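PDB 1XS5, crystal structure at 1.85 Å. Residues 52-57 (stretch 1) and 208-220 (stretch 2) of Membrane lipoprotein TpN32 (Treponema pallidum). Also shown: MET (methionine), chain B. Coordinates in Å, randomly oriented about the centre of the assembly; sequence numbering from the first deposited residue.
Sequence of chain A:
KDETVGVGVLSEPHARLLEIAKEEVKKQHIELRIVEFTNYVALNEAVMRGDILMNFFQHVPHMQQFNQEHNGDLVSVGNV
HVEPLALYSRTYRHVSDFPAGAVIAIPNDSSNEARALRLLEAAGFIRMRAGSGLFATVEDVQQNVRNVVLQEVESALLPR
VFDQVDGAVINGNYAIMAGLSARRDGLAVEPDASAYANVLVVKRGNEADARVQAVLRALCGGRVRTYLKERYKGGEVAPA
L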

# COMPACT_ATOMS: atom_id res chain seq x y z
N ILE A 52 18.89 6.04 -4.92
CA ILE A 52 17.80 6.37 -5.83
C ILE A 52 17.25 7.76 -5.37
O ILE A 52 17.36 8.12 -4.20
CB ILE A 52 16.68 5.34 -5.81
CG1 ILE A 52 16.33 4.98 -4.37
CG2 ILE A 52 17.12 4.05 -6.59
CD1 ILE A 52 15.12 4.07 -4.28
N LEU A 53 16.65 8.50 -6.29
CA LEU A 53 16.13 9.84 -6.00
C LEU A 53 14.74 9.79 -5.36
O LEU A 53 14.36 10.66 -4.57
CB LEU A 53 16.06 10.63 -7.30
CG LEU A 53 15.74 12.12 -7.16
CD1 LEU A 53 16.69 12.77 -6.13
CD2 LEU A 53 15.91 12.77 -8.52
N MET A 54 13.97 8.77 -5.71
CA MET A 54 12.63 8.66 -5.16
C MET A 54 12.15 7.24 -5.13
O MET A 54 12.80 6.35 -5.64
CB MET A 54 11.67 9.52 -6.01
CG MET A 54 11.50 9.10 -7.42
SD MET A 54 11.05 10.49 -8.62
CE MET A 54 12.54 10.74 -9.57
N ASN A 55 11.02 7.01 -4.47
CA ASN A 55 10.44 5.69 -4.51
C ASN A 55 8.96 5.81 -4.58
O ASN A 55 8.40 6.88 -4.30
CB ASN A 55 10.89 4.73 -3.37
CG ASN A 55 10.46 5.13 -1.98
OD1 ASN A 55 9.31 5.58 -1.73
ND2 ASN A 55 11.38 4.89 -1.01
N PHE A 56 8.34 4.73 -5.04
CA PHE A 56 6.88 4.77 -5.19
C PHE A 56 6.29 3.42 -4.80
O PHE A 56 6.19 2.50 -5.62
CB PHE A 56 6.55 5.16 -6.65
CG PHE A 56 5.05 5.23 -6.95
CD1 PHE A 56 4.17 5.83 -6.06
CD2 PHE A 56 4.55 4.74 -8.12
CE1 PHE A 56 2.80 5.92 -6.38
CE2 PHE A 56 3.21 4.84 -8.42
CZ PHE A 56 2.36 5.43 -7.55
N PHE A 57 5.91 3.29 -3.53
CA PHE A 57 5.33 2.01 -3.08
C PHE A 57 4.53 2.06 -1.77
O PHE A 57 3.90 1.07 -1.43
CB PHE A 57 6.45 0.99 -2.82
CG PHE A 57 7.15 1.20 -1.48
CD1 PHE A 57 8.09 2.21 -1.31
CD2 PHE A 57 6.86 0.36 -0.40
CE1 PHE A 57 8.75 2.39 -0.07
CE2 PHE A 57 7.50 0.52 0.83
CZ PHE A 57 8.45 1.53 1.00
N ALA A 208 11.56 19.88 -4.46
CA ALA A 208 11.51 20.79 -5.60
C ALA A 208 12.35 20.35 -6.80
O ALA A 208 12.27 20.98 -7.88
CB ALA A 208 11.92 22.19 -5.14
N ASP A 209 13.16 19.30 -6.62
CA ASP A 209 13.98 18.80 -7.72
C ASP A 209 13.04 18.79 -8.92
O ASP A 209 11.93 18.29 -8.86
CB ASP A 209 14.47 17.39 -7.43
CG ASP A 209 15.32 16.82 -8.56
OD1 ASP A 209 14.79 16.59 -9.67
OD2 ASP A 209 16.52 16.59 -8.33
N ALA A 210 13.50 19.37 -10.02
CA ALA A 210 12.67 19.46 -11.21
C ALA A 210 12.33 18.12 -11.84
O ALA A 210 11.28 17.99 -12.48
CB ALA A 210 13.37 20.36 -12.25
N ARG A 211 13.21 17.13 -11.69
CA ARG A 211 12.94 15.81 -12.26
C ARG A 211 11.85 15.12 -11.42
O ARG A 211 10.98 14.43 -11.96
CB ARG A 211 14.21 14.93 -12.23
CG ARG A 211 15.25 15.22 -13.34
CD ARG A 211 16.26 16.25 -12.91
NE ARG A 211 16.83 15.96 -11.60
CZ ARG A 211 17.97 15.33 -11.39
NH1 ARG A 211 18.69 14.90 -12.41
NH2 ARG A 211 18.39 15.12 -10.15
N VAL A 212 11.94 15.30 -10.11
CA VAL A 212 10.97 14.72 -9.18
C VAL A 212 9.61 15.34 -9.53
O VAL A 212 8.63 14.62 -9.73
CB VAL A 212 11.35 15.05 -7.72
CG1 VAL A 212 10.25 14.65 -6.74
CG2 VAL A 212 12.65 14.32 -7.37
N GLN A 213 9.56 16.67 -9.62
CA GLN A 213 8.29 17.30 -9.96
C GLN A 213 7.73 16.79 -11.29
O GLN A 213 6.52 16.67 -11.42
CB GLN A 213 8.39 18.84 -9.97
CG GLN A 213 8.52 19.41 -8.58
CD GLN A 213 7.31 19.09 -7.73
OE1 GLN A 213 6.17 19.23 -8.21
NE2 GLN A 213 7.53 18.66 -6.46
N ALA A 214 8.58 16.48 -12.27
CA ALA A 214 8.06 15.98 -13.56
C ALA A 214 7.48 14.58 -13.47
O ALA A 214 6.53 14.18 -14.18
CB ALA A 214 9.17 16.01 -14.65
N VAL A 215 8.10 13.78 -12.61
CA VAL A 215 7.62 12.42 -12.45
C VAL A 215 6.28 12.52 -11.76
O VAL A 215 5.33 11.87 -12.17
CB VAL A 215 8.62 11.60 -11.64
CG1 VAL A 215 8.01 10.23 -11.22
CG2 VAL A 215 9.86 11.37 -12.53
N LEU A 216 6.20 13.39 -10.76
CA LEU A 216 4.94 13.57 -10.02
C LEU A 216 3.81 14.02 -10.95
O LEU A 216 2.70 13.49 -10.88
CB LEU A 216 5.11 14.63 -8.93
CG LEU A 216 3.83 15.06 -8.19
CD1 LEU A 216 3.28 13.90 -7.35
CD2 LEU A 216 4.15 16.31 -7.31
N ARG A 217 4.11 14.98 -11.83
CA ARG A 217 3.09 15.50 -12.73
C ARG A 217 2.61 14.41 -13.64
O ARG A 217 1.44 14.32 -13.96
CB ARG A 217 3.62 16.68 -13.57
CG ARG A 217 3.80 17.99 -12.79
CD ARG A 217 3.99 19.18 -13.75
NE ARG A 217 5.14 18.99 -14.64
CZ ARG A 217 6.40 19.27 -14.29
NH1 ARG A 217 6.66 19.77 -13.09
NH2 ARG A 217 7.40 19.05 -15.14
N ALA A 218 3.54 13.56 -14.05
CA ALA A 218 3.19 12.46 -14.94
C ALA A 218 2.38 11.39 -14.22
O ALA A 218 1.47 10.75 -14.81
CB ALA A 218 4.51 11.84 -15.51
N LEU A 219 2.69 11.17 -12.94
CA LEU A 219 1.95 10.11 -12.23
C LEU A 219 0.52 10.59 -11.94
O LEU A 219 -0.42 9.80 -11.89
CB LEU A 219 2.68 9.72 -10.93
CG LEU A 219 3.92 8.81 -11.16
CD1 LEU A 219 4.66 8.60 -9.85
CD2 LEU A 219 3.49 7.49 -11.71
N CYS A 220 0.35 11.89 -11.80
CA CYS A 220 -0.97 12.44 -11.51
C CYS A 220 -1.71 12.97 -12.73
O CYS A 220 -2.76 13.61 -12.60
CB CYS A 220 -0.81 13.57 -10.53
SG CYS A 220 -0.16 13.02 -8.98
N MET B . 0.33 -0.42 -1.96
CA MET B . 0.20 -0.60 -0.46
C MET B . -1.19 -0.24 0.09
O MET B . -1.76 -1.03 0.89
CB MET B . 1.26 0.26 0.27
CG MET B . 1.37 -0.12 1.74
SD MET B . 2.55 0.88 2.67
CE MET B . 4.10 0.04 2.14
OXT MET B . -1.70 0.84 -0.29

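This is a small, almost wholly apolar contact in which a short strand and the loop residue before it pack against a helix and its N-cap, with no hydrogen bond crossing between the two. The strand, around residues 54-56, and the helix, 210-219, run nearly parallel, at 17° to each other, and their axes come no closer than 10.8 Å. At that spacing the backbones cannot touch, so side chains must fill the gap, and together the two stretches bury 310 Å².

Within the strand and the helix, the residues that meet follow from periodicity. In the extended segment Met54 and Phe56 point toward the helix, while Asn55 between them is out of its reach; its side-chain amide is satisfied by hydrogen bonds made away from this contact. On the helix, Val215 and Leu219 are four residues apart, about one turn, and so both face the strand. Val212 lies one turn before Val215 and, although its CA-to-CB bond points sideways, its CG2 methyl still reaches the other stretch.

Because the elements run in the same direction, the partners advance together. Met54 lies near Val212, their CA atoms 7.5 Å apart, and spans two helix residues: its CE is 4.2 Å from Val212 CG2 and its SD is 4.0 Å from Val215 CG1. A long, unbranched thioether suits this role, since it can follow the helix surface past Val212 and Val215. Farther along, Phe56 meets Leu219. Phe56 CA and Leu219 CA are 10.1 Å apart, and the long reach of the phenylalanine ring and the leucine side chain bridges the wider gap. Leu219 CD1 sits 4.3 Å from the centroid of the ring formed by Phe56 CG, CD1, CD2, CE1, CE2 and CZ, only 13° off the ring normal, so the methyl lies over the face in a CH-pi contact. Its closest ring atom is Phe56 CD2, 4.2 Å from Leu219 CD1.

At the start of the helix the contact takes on a polar border. Leu53 CD2 packs 3.8 Å from Val212 CG2, but the same methyl also lies 3.8 Å from Arg211 NH2 and 3.9 Å from Asp209 OD2. These are van der Waals approaches, since a methyl carbon has nothing to offer a charged group; the charges are instead paired with each other. Asp209 is the N-cap: its OD1 accepts from Arg211 N at 2.6 Å and from Val212 N at 3.2 Å, giving partners to amides that have no preceding helical turn to supply carbonyls. A short aspartate is well suited to fold back onto them. The same carboxylate forms a salt bridge with the guanidinium, Arg211 NE lying 2.9 Å from Asp209 OD1 and Arg211 NH2 donating to Asp209 OD2 at 3.0 Å. With its charge paired, this cluster can border a leucine methyl that offers no hydrogen bond. The contact thus grades from the partly exposed Leu53 beside the capped helix start to the buried packing of Phe56 on Leu219.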